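Local coordinates for motility-associated killing factor MakB (Vibrio cholerae serotype O1, PDB 6W1W), which probably serves as one component of a three-part cytotoxin that resembles the alpha-pore-forming toxins, at residues 42-45 with 51-54; 201-206 with 252-257; 206-211 with 346-351. All blocks are in the same frame, centred on the assembly; numbering follows the deposited sequence.

Contact 1: 42-45 with 51-54; sequences AKDP and VRSR
The guanidinium of Arg52 meets the carboxylate of Asp44 edge-on: Asp44 OD1 sits at the guanidinium edge, nearly in its plane, beside NH1. The carboxylate itself is turned well out of that plane, the two flat groups standing 66° apart, which rules out the parallel two-oxygen, two-nitrogen pairing. The result is a salt bridge through one nitrogen, NH1, formed at the start of helix 46-66. Asp44 belongs to the loop leading into that helix, just ahead of Pro45, which occupies its N-cap position, whereas Arg52 lies about two turns further on. The ion pair therefore ties the loop back to the helix it has just started, along the surface of a long helical bundle.

The two side chains come from opposite directions. That of Arg52 leaves the helix toward the loop and is bent at chi3 (-41°), and NH1 is the nitrogen that meets the carboxylate. The backbones stay well apart, with Asp44 CA and Arg52 CA 10.8 Å from each other, and almost all the contact is made by the two charged ends. Ile38 and His40, from the same loop ahead of Asp44, also touch the Arg52 side chain, while its neighbour Val51 packs into helix 100-151 at Leu142 and Ile146. The bond uses the syn lone pair of Asp44 OD1, on the side of the other oxygen, and its N-H...O angle of 136° is clearly bent. Arg52 NH1 is 2.9 Å from Asp44 OD1 and 3.4 Å from Asp44 OD2.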
loop_
_atom_site.group_PDB
_atom_site.type_symbol
_atom_site.label_atom_id
_atom_site.label_comp_id
_atom_site.label_asym_id
_atom_site.label_seq_id
_atom_site.Cartn_x
_atom_site.Cartn_y
_atom_site.Cartn_z
ATOM N N ALA A 42 5.449 34.495 3.841
ATOM C CA ALA A 42 5.403 35.951 3.940
ATOM C C ALA A 42 4.770 36.576 2.703
ATOM O O ALA A 42 3.578 36.904 2.709
ATOM C CB ALA A 42 6.808 36.519 4.148
ATOM N N LYS A 43 5.564 36.765 1.644
ATOM C CA LYS A 43 5.046 37.418 0.449
ATOM C C LYS A 43 3.968 36.576 -0.222
ATOM O O LYS A 43 3.070 37.122 -0.873
ATOM C CB LYS A 43 6.198 37.711 -0.518
ATOM C CG LYS A 43 5.767 38.247 -1.881
ATOM C CD LYS A 43 4.997 39.558 -1.764
ATOM C CE LYS A 43 4.500 40.037 -3.124
ATOM N NZ LYS A 43 3.711 41.296 -3.007
ATOM N N ASP A 44 4.020 35.252 -0.043
ATOM C CA ASP A 44 3.130 34.294 -0.687
ATOM C C ASP A 44 3.254 34.440 -2.199
ATOM O O ASP A 44 2.344 34.970 -2.851
ATOM C CB ASP A 44 1.686 34.493 -0.220
ATOM C CG ASP A 44 0.844 33.249 -0.389
ATOM O OD1 ASP A 44 1.369 32.245 -0.915
ATOM O OD2 ASP A 44 -0.337 33.274 0.009
ATOM N N PRO A 45 4.366 33.984 -2.791
ATOM C CA PRO A 45 4.595 34.226 -4.220
ATOM C C PRO A 45 3.713 33.362 -5.104
ATOM O O PRO A 45 2.867 32.612 -4.609
ATOM C CB PRO A 45 6.079 33.882 -4.397
ATOM C CG PRO A 45 6.311 32.818 -3.380
ATOM C CD PRO A 45 5.448 33.180 -2.196
ATOM N N VAL A 51 1.079 25.935 -6.127
ATOM C CA VAL A 51 1.299 24.622 -5.521
ATOM C C VAL A 51 0.106 24.218 -4.664
ATOM O O VAL A 51 -0.310 23.052 -4.663
ATOM C CB VAL A 51 2.614 24.617 -4.719
ATOM C CG1 VAL A 51 2.588 23.561 -3.634
ATOM C CG2 VAL A 51 3.784 24.365 -5.645
ATOM N N ARG A 52 -0.466 25.172 -3.923
ATOM C CA ARG A 52 -1.642 24.872 -3.113
ATOM C C ARG A 52 -2.784 24.361 -3.977
ATOM O O ARG A 52 -3.494 23.423 -3.593
ATOM C CB ARG A 52 -2.082 26.111 -2.334
ATOM C CG ARG A 52 -2.135 25.925 -0.828
ATOM C CD ARG A 52 -2.649 27.177 -0.129
ATOM N NE ARG A 52 -2.106 28.396 -0.720
ATOM C CZ ARG A 52 -0.895 28.879 -0.464
ATOM N NH1 ARG A 52 -0.487 29.995 -1.048
ATOM N NH2 ARG A 52 -0.091 28.245 0.377
ATOM N N SER A 53 -2.973 24.964 -5.153
ATOM C CA SER A 53 -4.031 24.523 -6.053
ATOM C C SER A 53 -3.783 23.106 -6.546
ATOM O O SER A 53 -4.692 22.271 -6.530
ATOM C CB SER A 53 -4.151 25.486 -7.232
ATOM O OG SER A 53 -4.565 26.763 -6.788
ATOM N N ARG A 54 -2.556 22.810 -6.980
ATOM C CA ARG A 54 -2.292 21.510 -7.585
ATOM C C ARG A 54 -2.319 20.372 -6.572
ATOM O O ARG A 54 -2.491 19.215 -6.972
ATOM C CB ARG A 54 -0.962 21.545 -8.331
ATOM C CG ARG A 54 -0.850 22.738 -9.256
ATOM C CD ARG A 54 0.027 22.477 -10.462
ATOM N NE ARG A 54 0.199 23.699 -11.241
ATOM C CZ ARG A 54 0.765 23.753 -12.441
ATOM N NH1 ARG A 54 1.217 22.649 -13.016
ATOM N NH2 ARG A 54 0.877 24.917 -13.068
#

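Contact 2: 201-206 with 252-257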
loop_
_atom_site.group_PDB
_atom_site.type_symbol
_atom_site.label_atom_id
_atom_site.label_comp_id
_atom_site.label_asym_id
_atom_site.label_seq_id
_atom_site.Cartn_x
_atom_site.Cartn_y
_atom_site.Cartn_z
ATOM N N TYR A 201 6.006 20.537 9.395
ATOM C CA TYR A 201 7.098 21.449 9.106
ATOM C C TYR A 201 6.613 22.888 9.243
ATOM O O TYR A 201 5.414 23.163 9.354
ATOM C CB TYR A 201 7.650 21.196 7.701
ATOM C CG TYR A 201 8.041 19.753 7.461
ATOM C CD1 TYR A 201 7.099 18.811 7.048
ATOM C CD2 TYR A 201 9.344 19.328 7.654
ATOM C CE1 TYR A 201 7.450 17.483 6.836
ATOM C CE2 TYR A 201 9.705 18.008 7.448
ATOM C CZ TYR A 201 8.759 17.088 7.038
ATOM O OH TYR A 201 9.131 15.774 6.837
ATOM N N GLY A 202 7.572 23.811 9.234
ATOM C CA GLY A 202 7.291 25.229 9.368
ATOM C C GLY A 202 8.469 26.041 8.877
ATOM O O GLY A 202 9.555 25.515 8.627
ATOM N N VAL A 203 8.241 27.345 8.736
ATOM C CA VAL A 203 9.249 28.277 8.244
ATOM C C VAL A 203 9.489 29.325 9.322
ATOM O O VAL A 203 8.534 29.901 9.856
ATOM C CB VAL A 203 8.821 28.923 6.913
ATOM C CG1 VAL A 203 7.345 29.302 6.955
ATOM C CG2 VAL A 203 9.681 30.147 6.607
ATOM N N VAL A 204 10.761 29.581 9.631
ATOM C CA VAL A 204 11.140 30.373 10.796
ATOM C C VAL A 204 11.768 31.692 10.359
ATOM O O VAL A 204 12.234 31.850 9.229
ATOM C CB VAL A 204 12.112 29.606 11.718
ATOM C CG1 VAL A 204 11.532 28.245 12.092
ATOM C CG2 VAL A 204 13.487 29.450 11.058
ATOM N N MET A 205 11.777 32.648 11.292
ATOM C CA MET A 205 12.464 33.927 11.148
ATOM C C MET A 205 12.502 34.617 12.506
ATOM O O MET A 205 11.611 35.412 12.826
ATOM C CB MET A 205 11.773 34.807 10.103
ATOM C CG MET A 205 12.689 35.283 8.981
ATOM S SD MET A 205 13.844 36.595 9.449
ATOM C CE MET A 205 15.288 35.667 9.971
ATOM N N THR A 206 13.509 34.277 13.320
ATOM C CA THR A 206 13.655 34.709 14.712
ATOM C C THR A 206 12.577 34.117 15.622
ATOM O O THR A 206 12.724 34.129 16.852
ATOM C CB THR A 206 13.665 36.239 14.817
ATOM N N GLU A 252 11.129 32.157 1.771
ATOM C CA GLU A 252 10.669 31.425 0.596
ATOM C C GLU A 252 11.530 30.197 0.338
ATOM O O GLU A 252 11.007 29.120 0.025
ATOM C CB GLU A 252 10.663 32.339 -0.630
ATOM C CG GLU A 252 9.478 33.287 -0.698
ATOM C CD GLU A 252 9.272 33.860 -2.087
ATOM O OE1 GLU A 252 9.683 33.204 -3.072
ATOM O OE2 GLU A 252 8.697 34.963 -2.196
ATOM N N ALA A 253 12.851 30.340 0.470
ATOM C CA ALA A 253 13.754 29.222 0.223
ATOM C C ALA A 253 13.455 28.044 1.142
ATOM O O ALA A 253 13.576 26.885 0.727
ATOM C CB ALA A 253 15.203 29.677 0.387
ATOM N N GLN A 254 13.065 28.314 2.388
ATOM C CA GLN A 254 12.653 27.228 3.270
ATOM C C GLN A 254 11.403 26.544 2.737
ATOM O O GLN A 254 11.354 25.312 2.630
ATOM C CB GLN A 254 12.415 27.751 4.687
ATOM C CG GLN A 254 13.684 28.076 5.458
ATOM C CD GLN A 254 13.391 28.767 6.774
ATOM O OE1 GLN A 254 12.789 28.183 7.678
ATOM N NE2 GLN A 254 13.803 30.026 6.884
ATOM N N ALA A 255 10.385 27.336 2.384
ATOM C CA ALA A 255 9.162 26.771 1.819
ATOM C C ALA A 255 9.444 26.054 0.509
ATOM O O ALA A 255 8.843 25.010 0.223
ATOM C CB ALA A 255 8.119 27.867 1.608
ATOM N N ALA A 256 10.351 26.600 -0.304
ATOM C CA ALA A 256 10.714 25.932 -1.548
ATOM C C ALA A 256 11.367 24.587 -1.266
ATOM O O ALA A 256 11.031 23.574 -1.894
ATOM C CB ALA A 256 11.642 26.824 -2.374
ATOM N N ALA A 257 12.287 24.553 -0.298
ATOM C CA ALA A 257 13.005 23.320 0.006
ATOM C C ALA A 257 12.092 22.291 0.662
ATOM O O ALA A 257 12.203 21.090 0.385
ATOM C CB ALA A 257 14.207 23.629 0.894
#
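Gln254 reaches out from its helix and puts its side-chain amide against the backbone of Val204, taking the N-H and approaching the C=O of that one residue. The first bond, from Val204 N to Gln254 OE1, is 3.1 Å long and close to straight at 170°, although the donor is tilted 29° from the plane of the amide carbonyl. Its partner is weak: Gln254 NE2 lies 3.4 Å from Val204 O.

A methyl of each valine also touches the amide oxygen. Val203 CG2 lies 3.8 Å from Gln254 OE1 and 4.1 Å from Gln254 CB, near the root of the glutamine, and Val204 CG2 is 3.7 Å from Gln254 OE1. On Val203 that methyl stands anti to the backbone N, turned to meet the glutamine chain. Gln254 itself sets off with CG opposite its own carbonyl carbon (chi1 -74°) and runs extended from there, which lets the amide span the gap between helix and strand; Val203 CA and Gln254 CA are 6.1 Å apart.

Val203 lies where strand 193-203 gives way to the turn of a beta hairpin, the chain coming back as strand 209-220, and its backbone is bonded to Val209. A hairpin laid against a helical bundle is consistent with the beta-tongue of alpha-pore-forming toxins such as ClyA, and the glutamine joins helix 251-270 to its turn.

In the second shell, Gln254 NE2 also gives a hydrogen bond to Ala249 O, just before the helix, which fixes the rotation of the buried amide. Gln246 NE2 bonds weakly to both Gln254 OE1 and Gly202 O. Behind Gln254 the helix presents small residues to the bundle: Ala253 and Ala256 pack on Met160, and Ala257 on Ile163.

Contact 3: 206-211 with 346-351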
loop_
_atom_site.group_PDB
_atom_site.type_symbol
_atom_site.label_atom_id
_atom_site.label_comp_id
_atom_site.label_asym_id
_atom_site.label_seq_id
_atom_site.Cartn_x
_atom_site.Cartn_y
_atom_site.Cartn_z
ATOM N N THR A 206 13.509 34.277 13.320
ATOM C CA THR A 206 13.655 34.709 14.712
ATOM C C THR A 206 12.577 34.117 15.622
ATOM O O THR A 206 12.724 34.129 16.852
ATOM C CB THR A 206 13.665 36.239 14.817
ATOM N N THR A 207 11.496 33.598 15.028
ATOM C CA THR A 207 10.447 32.879 15.746
ATOM C C THR A 207 10.081 31.595 15.001
ATOM O O THR A 207 10.962 30.799 14.654
ATOM C CB THR A 207 9.201 33.760 15.938
ATOM O OG1 THR A 207 8.784 34.300 14.674
ATOM C CG2 THR A 207 9.484 34.908 16.909
ATOM N N SER A 208 8.790 31.386 14.743
ATOM C CA SER A 208 8.330 30.192 14.044
ATOM C C SER A 208 6.907 30.413 13.545
ATOM O O SER A 208 6.104 31.076 14.204
ATOM C CB SER A 208 8.384 28.953 14.949
ATOM O OG SER A 208 9.716 28.592 15.288
ATOM N N VAL A 209 6.602 29.838 12.383
ATOM C CA VAL A 209 5.265 29.919 11.783
ATOM C C VAL A 209 4.919 28.581 11.135
ATOM O O VAL A 209 5.711 28.076 10.322
ATOM C CB VAL A 209 5.176 31.061 10.752
ATOM C CG1 VAL A 209 3.908 30.930 9.917
ATOM C CG2 VAL A 209 5.217 32.434 11.430
ATOM N N PRO A 210 3.768 27.975 11.444
ATOM C CA PRO A 210 3.416 26.695 10.812
ATOM C C PRO A 210 3.177 26.859 9.318
ATOM O O PRO A 210 2.891 27.949 8.818
ATOM C CB PRO A 210 2.134 26.269 11.535
ATOM C CG PRO A 210 1.565 27.529 12.076
ATOM C CD PRO A 210 2.749 28.400 12.426
ATOM N N PHE A 211 3.297 25.746 8.597
ATOM C CA PHE A 211 3.297 25.805 7.141
ATOM C C PHE A 211 2.718 24.540 6.526
ATOM O O PHE A 211 1.551 24.519 6.120
ATOM C CB PHE A 211 4.725 26.058 6.647
ATOM C CG PHE A 211 4.869 26.061 5.153
ATOM C CD1 PHE A 211 5.441 24.983 4.498
ATOM C CD2 PHE A 211 4.457 27.147 4.406
ATOM C CE1 PHE A 211 5.584 24.980 3.128
ATOM C CE2 PHE A 211 4.598 27.148 3.033
ATOM C CZ PHE A 211 5.164 26.064 2.395
ATOM N N ASN A 346 6.698 17.335 15.544
ATOM C CA ASN A 346 6.698 18.775 15.292
ATOM C C ASN A 346 8.142 19.256 15.138
ATOM O O ASN A 346 8.877 19.354 16.125
ATOM C CB ASN A 346 5.988 19.496 16.437
ATOM C CG ASN A 346 5.767 20.977 16.169
ATOM O OD1 ASN A 346 6.522 21.615 15.434
ATOM N ND2 ASN A 346 4.725 21.536 16.784
ATOM N N THR A 347 8.542 19.586 13.905
ATOM C CA THR A 347 9.937 19.922 13.635
ATOM C C THR A 347 10.288 21.377 13.921
ATOM O O THR A 347 11.476 21.694 14.055
ATOM C CB THR A 347 10.304 19.606 12.180
ATOM O OG1 THR A 347 9.697 20.566 11.306
ATOM C CG2 THR A 347 9.844 18.205 11.801
ATOM N N LEU A 348 9.309 22.274 14.009
ATOM C CA LEU A 348 9.627 23.635 14.421
ATOM C C LEU A 348 9.734 23.771 15.936
ATOM O O LEU A 348 10.004 24.872 16.428
ATOM C CB LEU A 348 8.598 24.632 13.860
ATOM C CG LEU A 348 7.103 24.499 14.169
ATOM C CD1 LEU A 348 6.562 25.798 14.748
ATOM C CD2 LEU A 348 6.313 24.107 12.923
ATOM N N ASN A 349 9.544 22.676 16.681
ATOM C CA ASN A 349 9.730 22.659 18.126
ATOM C C ASN A 349 10.636 21.534 18.606
ATOM O O ASN A 349 10.925 21.468 19.805
ATOM C CB ASN A 349 8.373 22.541 18.842
ATOM C CG ASN A 349 7.529 23.792 18.707
ATOM O OD1 ASN A 349 7.669 24.736 19.484
ATOM N ND2 ASN A 349 6.637 23.801 17.724
ATOM N N ASN A 350 11.089 20.652 17.712
ATOM C CA ASN A 350 11.816 19.427 18.056
ATOM C C ASN A 350 11.055 18.554 19.048
ATOM O O ASN A 350 11.655 17.733 19.744
ATOM C CB ASN A 350 13.214 19.731 18.595
ATOM C CG ASN A 350 14.249 19.862 17.496
ATOM O OD1 ASN A 350 14.010 19.477 16.348
ATOM N ND2 ASN A 350 15.417 20.389 17.845
ATOM N N THR A 351 9.736 18.703 19.111
ATOM C CA THR A 351 8.897 17.972 20.048
ATOM C C THR A 351 8.236 16.782 19.357
ATOM O O THR A 351 7.982 16.805 18.151
ATOM C CB THR A 351 7.828 18.892 20.645
ATOM O OG1 THR A 351 7.101 19.526 19.588
ATOM C CG2 THR A 351 8.476 19.966 21.488
#
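Leu348 is the residue of 346-351 that reaches Ser208 and Pro210, and the turn carrying it starts at Asn346. Asn346 N bonds to Thr351 O at 3.0 Å, a pairing between the end of strand 338-346 and the start of strand 351-354. The Asn346 side chain folds over the turn, and its OD1 takes a weak hydrogen bond from Leu348 N. A second bond to Asn346 OD1, from Asn349 ND2, is doubtful, since it comes with Asn346 ND2 and Asn349 ND2, two donors, only 3.1 Å apart.

Thr347, next along, is held to the sheet, bonded through its OG1 and its backbone to Ser200 of strand 193-203. Leu348 follows with CG set between its backbone N and carbonyl carbon (chi1 58°), the side chain pointing toward 206-211. Leu348 CD1 meets Ser208 CB at 3.6 Å, and Leu348 CD2 approaches Pro210 CA at 4.4 Å.

This is the beta-hairpin turn joining the last two strands of the mixed sheet. Because strand 193-203 runs between strands 209-220 and 338-346, Leu348 brings together parts of the sheet that are not neighbours. The contact is purely apolar: Ser208 OG is 3.9 Å from Leu348 O, too far for a bond. Ser208 OG instead donates to Thr207 O at 2.6 Å, from above that carbonyl plane.

Past Leu348, Asn349 N makes a weak bond back to Asn346 O. Asn350 takes a left-handed backbone (phi 54°), and with Thr351 it faces Asn346 in a G1 beta bulge; the Asn350 side chain rests on Leu239 and Thr243.

How the contacts relate
Contact 2 is the buried one, while contacts 1 and 3 lie at the surface, and the chemistry follows: a lone salt bridge in contact 1, a glutamine amide bonded mainly to backbone groups in contact 2, leucine methyls on a serine and a proline in contact 3. Contacts 2 and 3 share the hairpin of strands 193-203 and 209-220, Val203 N lying 3.1 Å from Val209 O in a probable hydrogen bond, and Phe211 CZ packs 3.6 Å from Ala255 CB. Contact 1 borders contact 2 through Pro45 CG, 3.4 Å from Glu252 CD. Contacts 1 and 3 do not touch; their centres are about 19 Å apart.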